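PDB 6HDY: 2-hydroxyisobutyryl-CoA synthetase from Aquincola tertiaricarbonis, which is an enzyme of the AMP-binding (ANL) family, built from a large AMP-binding part followed by a smaller C-terminal domain. Local coordinates for residues 317-322 and 346-351; 299-304 and 357-362; 95-100 and 338-343. All blocks are in the same frame, centred on the assembly; numbering follows the deposited sequence.

Overall arrangement
From the N terminus, 95-100 is the first segment met, where a loop turns into helix 97-106. Its partner is 338-343, so interaction 3 closes a very long loop that brings this helix against strand 340-347. Interaction 2 then opens at 299-304 and closes at 357-362, and interaction 1, 317-322 with 346-351, lies wholly within that span. Interaction 3 crosses both, because its second segment falls between the two segments of each. Interactions 1 and 3 share strand 340-347. Interactions 1 and 2 touch directly, T349 N lying 3.0 Å from R361 O in a probable hydrogen bond, which joins the antiparallel sheet containing 340-347 to the small sheet that ends in 361-362.

Interaction 1 of 3, residues 317-322 and 346-351; sequences VPYGQR and TLWTND
A surface contact between a tight turn and the segment 346-351 joins V317, Y319, G320 and R322 to L347, W348 and N350, where the loop 317-322 leads into strand 322-329 beside strand 340-347. The indole of W348 is the centrepiece. Its CG lies between the backbone N and the carbonyl carbon (chi1 76°), and the ring ends up against the turn, with NE1 donating to V317 O at 3.0 Å. That oxygen lies in the indole plane, whereas the nitrogen stands above the plane of the V317 carbonyl. One indole face receives the rim of Y319, whose CE1 sits over the ring centre, 3.6 Å from W348 CE2. This is an edge-to-face pair, though inclined, with the planes at 50°. N350 packs on a face of the tyrosine ring, its CB centred above it in a CH-pi contact 3.5 Å from the centroid, so Y319 is wedged between W348 and N350.

P318 to Q321 form a type II beta turn closed by Q321 N to P318 O at 3.2 Å, and G320 holds its third position with a positive phi. The turn bonds to the facing segment through G320 N, which reaches W348 O at 2.7 Å in an almost straight bond. Beyond it, R322 and L347 form an antiparallel non-hydrogen-bonded pair, with R322 CA close to T346 O (3.1 Å) in a CA-H...O contact. The side chains of R322 and L347 share a sheet face and cross at about a right angle, L347 CD1 lying 3.9 Å from R322 CG. F367 of strand 366-369 meets both of these side chains, making a cation-pi contact with R322. Further in, V308 and L362 pack on W348, and P360 touches both W348 and Y319.

Interaction 2 of 3, residues 299-304 and 357-362; sequences CWQDII and RTYPRL. With SO4 (sulfate ion), chain E.
Y359 is the principal bump of this buried contact, and the bent backbone from C299 to D302 is the hollow that takes it. W300 is the centre of an inverse gamma turn, and the kink brings its CA over the middle of the tyrosine ring, 3.8 Å from the centroid in a CH-pi contact. C299 O also presses on the tyrosine, 3.2 Å from Y359 CD1. The CG of W300 lies anti to its carbonyl carbon (chi1 -62°), and the indole beyond it meets the tyrosine obliquely, with Y359 CE2 over an indole face, displaced toward the rim, and the two planes 40° apart. At the far end of the indole, R357 NE approaches W300 CH2 to 3.5 Å, while a salt bridge to E39 takes up that same nitrogen. W300 NE1 bonds to A288 O.

A second, smaller fit lies alongside. P360 pushes its CD toward Q301 CG, 3.7 Å away, and toward the CB of C299. The sulfur of C299 rests on L362 CD2 at 4.0 Å. C299 N donates to P360 O at 2.9 Å, next to the antiparallel pairing of strands 297-299 and 361-362. R361 takes almost no part in the contact; its NH1 bonds to O2 of a sulfate ion at 2.9 Å, an ion probably left by crystallisation.

The tip of the tyrosine is polar. Y359 OH donates to D302 OD1 at 2.7 Å, on the syn lone pair, with carboxylate and ring nearly coplanar. D302 OD2 meets R38 and R153 in salt bridges, so both oxygens of this buried carboxylate are engaged, which is consistent with a charged group whose arginine partners fix it as the acceptor for Y359.

Interaction 3 of 3, residues 95-100 and 338-343; sequences VKKTDL and IRLLSG
V95 lies alongside L340 in a single backbone bridge, its N donating to R339 O at 2.8 Å and its O accepting from L341 N at 2.8 Å, the latter bond almost straight (176°). The bridge sets V95, the residue before the N-cap of helix 97-106, beside strand 340-347, just where R339 and L340 face Y327 in a G1 beta bulge. Of the V95 branches, CG1 meets L340 CD1 at 3.9 Å, while CG2 turns toward I338 O at 3.4 Å. L340 CD1 is also reached by L100 CD2 from the first turn of the helix, at 4.1 Å. K96 is the N-cap, and its N bonds to OD2 of D99 in the first turn, approached from above the carboxylate plane, at 3.0 Å. Farther along, K97 bends through chi2, chi3 and chi4 until NZ makes a weak bond with S342 O, and a water links K97 N to L341 O.

Both backbone polar atoms of V95 are thus satisfied by the backbone of R339 and L341, and the water extends the pairing into the helix start. The nearby guanidinium of R369, also weakly bonded to S342 O, would probably disfavour the charge on K97.

Interaction 1 of 3, residues 317-322 and 346-351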
# COMPACT_ATOMS: atom_id res chain seq x y z
N VAL A 317 35.15 -14.39 5.12
CA VAL A 317 35.68 -15.56 4.41
C VAL A 317 36.43 -15.00 3.18
O VAL A 317 36.05 -13.92 2.70
CB VAL A 317 34.61 -16.62 4.02
CG1 VAL A 317 33.91 -17.19 5.24
CG2 VAL A 317 33.58 -16.10 3.01
N PRO A 318 37.49 -15.68 2.65
CA PRO A 318 38.16 -15.14 1.45
C PRO A 318 37.22 -15.09 0.25
O PRO A 318 36.21 -15.82 0.25
CB PRO A 318 39.30 -16.15 1.19
CG PRO A 318 39.48 -16.88 2.47
CD PRO A 318 38.11 -16.96 3.07
N TYR A 319 37.52 -14.26 -0.76
CA TYR A 319 36.71 -14.20 -1.98
C TYR A 319 36.77 -15.54 -2.71
O TYR A 319 37.82 -16.19 -2.74
CB TYR A 319 37.13 -13.04 -2.88
CG TYR A 319 36.93 -11.68 -2.25
CD1 TYR A 319 35.66 -11.24 -1.90
CD2 TYR A 319 38.01 -10.85 -2.00
CE1 TYR A 319 35.47 -9.97 -1.33
CE2 TYR A 319 37.83 -9.60 -1.41
CZ TYR A 319 36.56 -9.16 -1.09
OH TYR A 319 36.40 -7.91 -0.54
N GLY A 320 35.64 -15.97 -3.25
CA GLY A 320 35.53 -17.28 -3.89
C GLY A 320 34.97 -18.32 -2.95
O GLY A 320 34.71 -19.45 -3.35
N GLN A 321 34.77 -17.93 -1.67
CA GLN A 321 34.23 -18.80 -0.62
C GLN A 321 32.81 -18.37 -0.18
O GLN A 321 32.42 -17.21 -0.34
CB GLN A 321 35.20 -18.93 0.56
CG GLN A 321 35.10 -20.25 1.34
CD GLN A 321 35.01 -21.46 0.44
OE1 GLN A 321 35.94 -21.76 -0.33
NE2 GLN A 321 33.88 -22.17 0.50
N ARG A 322 32.02 -19.36 0.31
CA ARG A 322 30.65 -19.20 0.78
C ARG A 322 30.63 -18.79 2.26
O ARG A 322 31.51 -19.19 3.03
CB ARG A 322 29.85 -20.50 0.59
CG ARG A 322 29.49 -20.85 -0.85
CD ARG A 322 28.71 -22.16 -0.92
NE ARG A 322 28.03 -22.33 -2.21
CZ ARG A 322 26.91 -23.02 -2.40
NH1 ARG A 322 26.37 -23.11 -3.61
NH2 ARG A 322 26.30 -23.61 -1.37
N THR A 346 25.58 -17.17 1.04
CA THR A 346 25.98 -16.61 -0.25
C THR A 346 27.45 -16.95 -0.53
O THR A 346 28.13 -17.54 0.31
CB THR A 346 25.73 -15.07 -0.30
OG1 THR A 346 25.75 -14.63 -1.66
CG2 THR A 346 26.74 -14.27 0.50
N LEU A 347 27.91 -16.58 -1.72
CA LEU A 347 29.29 -16.66 -2.17
C LEU A 347 29.58 -15.26 -2.69
O LEU A 347 28.76 -14.68 -3.42
CB LEU A 347 29.47 -17.71 -3.29
CG LEU A 347 30.93 -18.00 -3.68
CD1 LEU A 347 31.10 -19.44 -4.06
CD2 LEU A 347 31.39 -17.14 -4.83
N TRP A 348 30.76 -14.74 -2.34
CA TRP A 348 31.22 -13.43 -2.80
C TRP A 348 32.59 -13.53 -3.48
O TRP A 348 33.42 -14.37 -3.11
CB TRP A 348 31.17 -12.35 -1.68
CG TRP A 348 32.24 -12.36 -0.60
CD1 TRP A 348 33.01 -13.41 -0.19
CD2 TRP A 348 32.54 -11.27 0.29
NE1 TRP A 348 33.84 -13.02 0.84
CE2 TRP A 348 33.57 -11.71 1.15
CE3 TRP A 348 32.05 -9.96 0.43
CZ2 TRP A 348 34.10 -10.89 2.16
CZ3 TRP A 348 32.60 -9.14 1.40
CH2 TRP A 348 33.60 -9.61 2.26
N THR A 349 32.79 -12.71 -4.53
CA THR A 349 34.03 -12.63 -5.31
C THR A 349 34.40 -11.17 -5.46
O THR A 349 33.56 -10.30 -5.20
CB THR A 349 33.91 -13.36 -6.66
OG1 THR A 349 32.78 -12.85 -7.38
CG2 THR A 349 33.82 -14.87 -6.52
N ASN A 350 35.65 -10.88 -5.82
CA ASN A 350 36.11 -9.51 -6.00
C ASN A 350 36.81 -9.30 -7.35
O ASN A 350 37.77 -8.54 -7.45
CB ASN A 350 36.96 -9.04 -4.83
CG ASN A 350 37.03 -7.53 -4.70
OD1 ASN A 350 36.11 -6.81 -5.10
ND2 ASN A 350 38.14 -7.03 -4.17
N ASP A 351 36.27 -9.91 -8.40
CA ASP A 351 36.82 -9.73 -9.74
C ASP A 351 36.12 -8.55 -10.43
O ASP A 351 35.05 -8.13 -10.00
CB ASP A 351 36.68 -11.02 -10.55
CG ASP A 351 37.33 -12.20 -9.86
OD1 ASP A 351 38.41 -12.01 -9.25
OD2 ASP A 351 36.74 -13.30 -9.88

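Interaction 2 of 3, residues 299-304 and 357-362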
# COMPACT_ATOMS: atom_id res chain seq x y z
N CYS A 299 27.72 -5.53 -3.99
CA CYS A 299 27.63 -5.04 -2.61
C CYS A 299 27.99 -3.58 -2.67
O CYS A 299 29.17 -3.26 -2.74
CB CYS A 299 28.58 -5.81 -1.69
SG CYS A 299 28.30 -7.59 -1.65
N TRP A 300 26.99 -2.69 -2.65
CA TRP A 300 27.19 -1.24 -2.68
C TRP A 300 27.68 -0.80 -1.29
O TRP A 300 26.92 -0.31 -0.46
CB TRP A 300 25.90 -0.54 -3.10
CG TRP A 300 25.44 -0.90 -4.48
CD1 TRP A 300 25.01 -2.12 -4.91
CD2 TRP A 300 25.27 -0.00 -5.60
NE1 TRP A 300 24.63 -2.06 -6.23
CE2 TRP A 300 24.77 -0.77 -6.68
CE3 TRP A 300 25.49 1.38 -5.78
CZ2 TRP A 300 24.48 -0.20 -7.93
CZ3 TRP A 300 25.22 1.93 -7.03
CH2 TRP A 300 24.72 1.15 -8.08
N GLN A 301 28.99 -1.04 -1.05
CA GLN A 301 29.73 -0.91 0.20
C GLN A 301 29.67 0.45 0.90
O GLN A 301 29.73 0.49 2.13
CB GLN A 301 31.20 -1.32 -0.02
CG GLN A 301 31.39 -2.82 -0.31
CD GLN A 301 30.91 -3.74 0.79
OE1 GLN A 301 29.70 -3.94 0.99
NE2 GLN A 301 31.84 -4.37 1.48
N ASP A 302 29.60 1.56 0.14
CA ASP A 302 29.52 2.92 0.70
C ASP A 302 28.10 3.31 1.13
O ASP A 302 27.90 4.42 1.66
CB ASP A 302 30.14 3.95 -0.25
CG ASP A 302 29.57 3.87 -1.65
OD1 ASP A 302 29.97 2.94 -2.39
OD2 ASP A 302 28.69 4.69 -1.98
N ILE A 303 27.11 2.43 0.88
CA ILE A 303 25.72 2.63 1.32
C ILE A 303 25.53 1.82 2.63
O ILE A 303 25.15 2.39 3.64
CB ILE A 303 24.67 2.28 0.21
CG1 ILE A 303 24.78 3.27 -0.99
CG2 ILE A 303 23.23 2.29 0.81
CD1 ILE A 303 23.94 2.96 -2.24
N ILE A 304 25.84 0.51 2.60
CA ILE A 304 25.83 -0.44 3.72
C ILE A 304 27.07 -1.32 3.52
O ILE A 304 27.30 -1.82 2.42
CB ILE A 304 24.51 -1.28 3.79
CG1 ILE A 304 23.34 -0.43 4.35
CG2 ILE A 304 24.67 -2.64 4.57
CD1 ILE A 304 21.97 -1.02 4.10
N ARG A 357 31.90 -0.99 -11.90
CA ARG A 357 31.78 -0.61 -10.49
C ARG A 357 32.76 -1.48 -9.69
O ARG A 357 32.84 -2.71 -9.90
CB ARG A 357 30.33 -0.74 -9.98
CG ARG A 357 29.43 0.41 -10.46
CD ARG A 357 27.97 0.18 -10.13
NE ARG A 357 27.12 1.29 -10.58
CZ ARG A 357 26.50 1.35 -11.76
NH1 ARG A 357 25.73 2.38 -12.06
NH2 ARG A 357 26.64 0.37 -12.64
N THR A 358 33.56 -0.83 -8.84
CA THR A 358 34.61 -1.50 -8.05
C THR A 358 34.08 -2.06 -6.70
O THR A 358 34.62 -1.74 -5.64
CB THR A 358 35.74 -0.50 -7.84
OG1 THR A 358 35.15 0.67 -7.29
CG2 THR A 358 36.50 -0.16 -9.13
N TYR A 359 33.04 -2.90 -6.76
CA TYR A 359 32.39 -3.49 -5.59
C TYR A 359 32.55 -5.02 -5.55
O TYR A 359 32.54 -5.63 -6.62
CB TYR A 359 30.86 -3.22 -5.65
CG TYR A 359 30.39 -1.80 -5.42
CD1 TYR A 359 30.85 -1.06 -4.33
CD2 TYR A 359 29.41 -1.24 -6.22
CE1 TYR A 359 30.36 0.22 -4.07
CE2 TYR A 359 28.94 0.06 -5.99
CZ TYR A 359 29.44 0.79 -4.92
OH TYR A 359 29.00 2.07 -4.72
N PRO A 360 32.51 -5.65 -4.33
CA PRO A 360 32.45 -7.13 -4.27
C PRO A 360 31.09 -7.55 -4.83
O PRO A 360 30.15 -6.75 -4.87
CB PRO A 360 32.52 -7.43 -2.77
CG PRO A 360 33.03 -6.18 -2.14
CD PRO A 360 32.47 -5.08 -2.98
N ARG A 361 31.01 -8.80 -5.29
CA ARG A 361 29.83 -9.33 -5.95
C ARG A 361 29.36 -10.63 -5.29
O ARG A 361 30.16 -11.39 -4.76
CB ARG A 361 30.19 -9.59 -7.43
CG ARG A 361 29.03 -9.90 -8.37
CD ARG A 361 29.53 -10.02 -9.80
NE ARG A 361 28.43 -9.96 -10.77
CZ ARG A 361 28.58 -9.96 -12.09
NH1 ARG A 361 29.79 -10.01 -12.63
NH2 ARG A 361 27.52 -9.93 -12.88
N LEU A 362 28.06 -10.89 -5.39
CA LEU A 362 27.38 -12.12 -5.03
C LEU A 362 26.94 -12.67 -6.41
O LEU A 362 25.83 -12.37 -6.88
CB LEU A 362 26.18 -11.87 -4.09
CG LEU A 362 26.44 -10.98 -2.85
CD1 LEU A 362 25.18 -10.85 -2.00
CD2 LEU A 362 27.60 -11.51 -2.01
S SO4 E . 30.84 -11.40 -15.58
O1 SO4 E . 31.79 -10.71 -14.70
O2 SO4 E . 29.47 -10.95 -15.34
O3 SO4 E . 31.18 -11.12 -16.97
O4 SO4 E . 30.92 -12.84 -15.32

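Interaction 3 of 3, residues 95-100 and 338-343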
# COMPACT_ATOMS: atom_id res chain seq x y z
N VAL A 95 24.78 -8.60 15.75
CA VAL A 95 23.42 -8.43 16.26
C VAL A 95 22.59 -9.55 15.65
O VAL A 95 22.72 -9.81 14.46
CB VAL A 95 22.84 -7.04 15.89
CG1 VAL A 95 21.36 -6.94 16.32
CG2 VAL A 95 23.68 -5.92 16.49
N LYS A 96 21.77 -10.21 16.45
CA LYS A 96 20.83 -11.24 16.01
C LYS A 96 19.41 -10.64 16.02
O LYS A 96 19.14 -9.72 16.79
CB LYS A 96 20.91 -12.47 16.94
CG LYS A 96 22.18 -13.30 16.79
CD LYS A 96 22.28 -14.36 17.88
CE LYS A 96 23.42 -15.33 17.67
NZ LYS A 96 23.59 -16.25 18.83
N LYS A 97 18.50 -11.17 15.18
CA LYS A 97 17.10 -10.73 15.14
C LYS A 97 16.41 -10.96 16.52
O LYS A 97 15.61 -10.13 16.96
CB LYS A 97 16.34 -11.42 14.00
CG LYS A 97 16.23 -10.57 12.74
CD LYS A 97 17.10 -11.08 11.60
CE LYS A 97 16.42 -12.12 10.76
NZ LYS A 97 17.37 -13.22 10.40
N THR A 98 16.81 -12.03 17.23
CA THR A 98 16.31 -12.33 18.58
C THR A 98 16.72 -11.20 19.57
O THR A 98 15.96 -10.93 20.50
CB THR A 98 16.83 -13.70 19.07
OG1 THR A 98 18.25 -13.65 19.19
CG2 THR A 98 16.43 -14.84 18.16
N ASP A 99 17.90 -10.54 19.34
CA ASP A 99 18.37 -9.44 20.20
C ASP A 99 17.50 -8.21 20.03
O ASP A 99 17.20 -7.54 21.00
CB ASP A 99 19.86 -9.10 19.94
CG ASP A 99 20.83 -10.26 20.15
OD1 ASP A 99 20.59 -11.07 21.08
OD2 ASP A 99 21.85 -10.32 19.43
N LEU A 100 17.05 -7.94 18.79
CA LEU A 100 16.17 -6.82 18.46
C LEU A 100 14.79 -6.98 19.13
O LEU A 100 14.26 -6.01 19.68
CB LEU A 100 16.02 -6.76 16.93
CG LEU A 100 16.98 -5.86 16.14
CD1 LEU A 100 18.21 -5.43 16.94
CD2 LEU A 100 17.30 -6.47 14.81
N ILE A 338 24.26 -2.41 13.23
CA ILE A 338 25.72 -2.54 13.21
C ILE A 338 26.08 -4.00 13.37
O ILE A 338 25.98 -4.58 14.45
CB ILE A 338 26.46 -1.61 14.23
CG1 ILE A 338 25.98 -0.14 14.10
CG2 ILE A 338 27.98 -1.70 14.03
CD1 ILE A 338 26.33 0.72 15.23
N ARG A 339 26.51 -4.59 12.26
CA ARG A 339 26.89 -5.99 12.16
C ARG A 339 25.69 -6.90 12.45
O ARG A 339 25.77 -7.78 13.29
CB ARG A 339 28.16 -6.32 12.99
CG ARG A 339 29.39 -5.94 12.21
CD ARG A 339 30.72 -6.18 12.89
NE ARG A 339 30.90 -7.52 13.45
CZ ARG A 339 31.36 -8.57 12.79
NH1 ARG A 339 31.63 -8.49 11.49
NH2 ARG A 339 31.53 -9.73 13.41
N LEU A 340 24.58 -6.68 11.74
CA LEU A 340 23.42 -7.57 11.86
C LEU A 340 23.67 -8.84 11.05
O LEU A 340 24.03 -8.78 9.86
CB LEU A 340 22.09 -6.90 11.45
CG LEU A 340 20.80 -7.78 11.37
CD1 LEU A 340 20.34 -8.22 12.76
CD2 LEU A 340 19.67 -7.04 10.64
N LEU A 341 23.52 -9.98 11.73
CA LEU A 341 23.65 -11.32 11.17
C LEU A 341 22.39 -11.62 10.33
O LEU A 341 21.28 -11.55 10.85
CB LEU A 341 23.84 -12.33 12.32
CG LEU A 341 23.84 -13.83 11.96
CD1 LEU A 341 24.97 -14.17 10.99
CD2 LEU A 341 23.97 -14.69 13.21
N SER A 342 22.55 -11.89 9.02
CA SER A 342 21.41 -12.16 8.14
C SER A 342 20.86 -13.55 8.34
O SER A 342 19.64 -13.73 8.29
CB SER A 342 21.79 -11.97 6.68
OG SER A 342 22.66 -13.00 6.25
N GLY A 343 21.75 -14.50 8.57
CA GLY A 343 21.43 -15.91 8.71
C GLY A 343 21.26 -16.55 7.34
O GLY A 343 20.73 -17.66 7.23
O HOH W 1 20.01 -12.91 13.14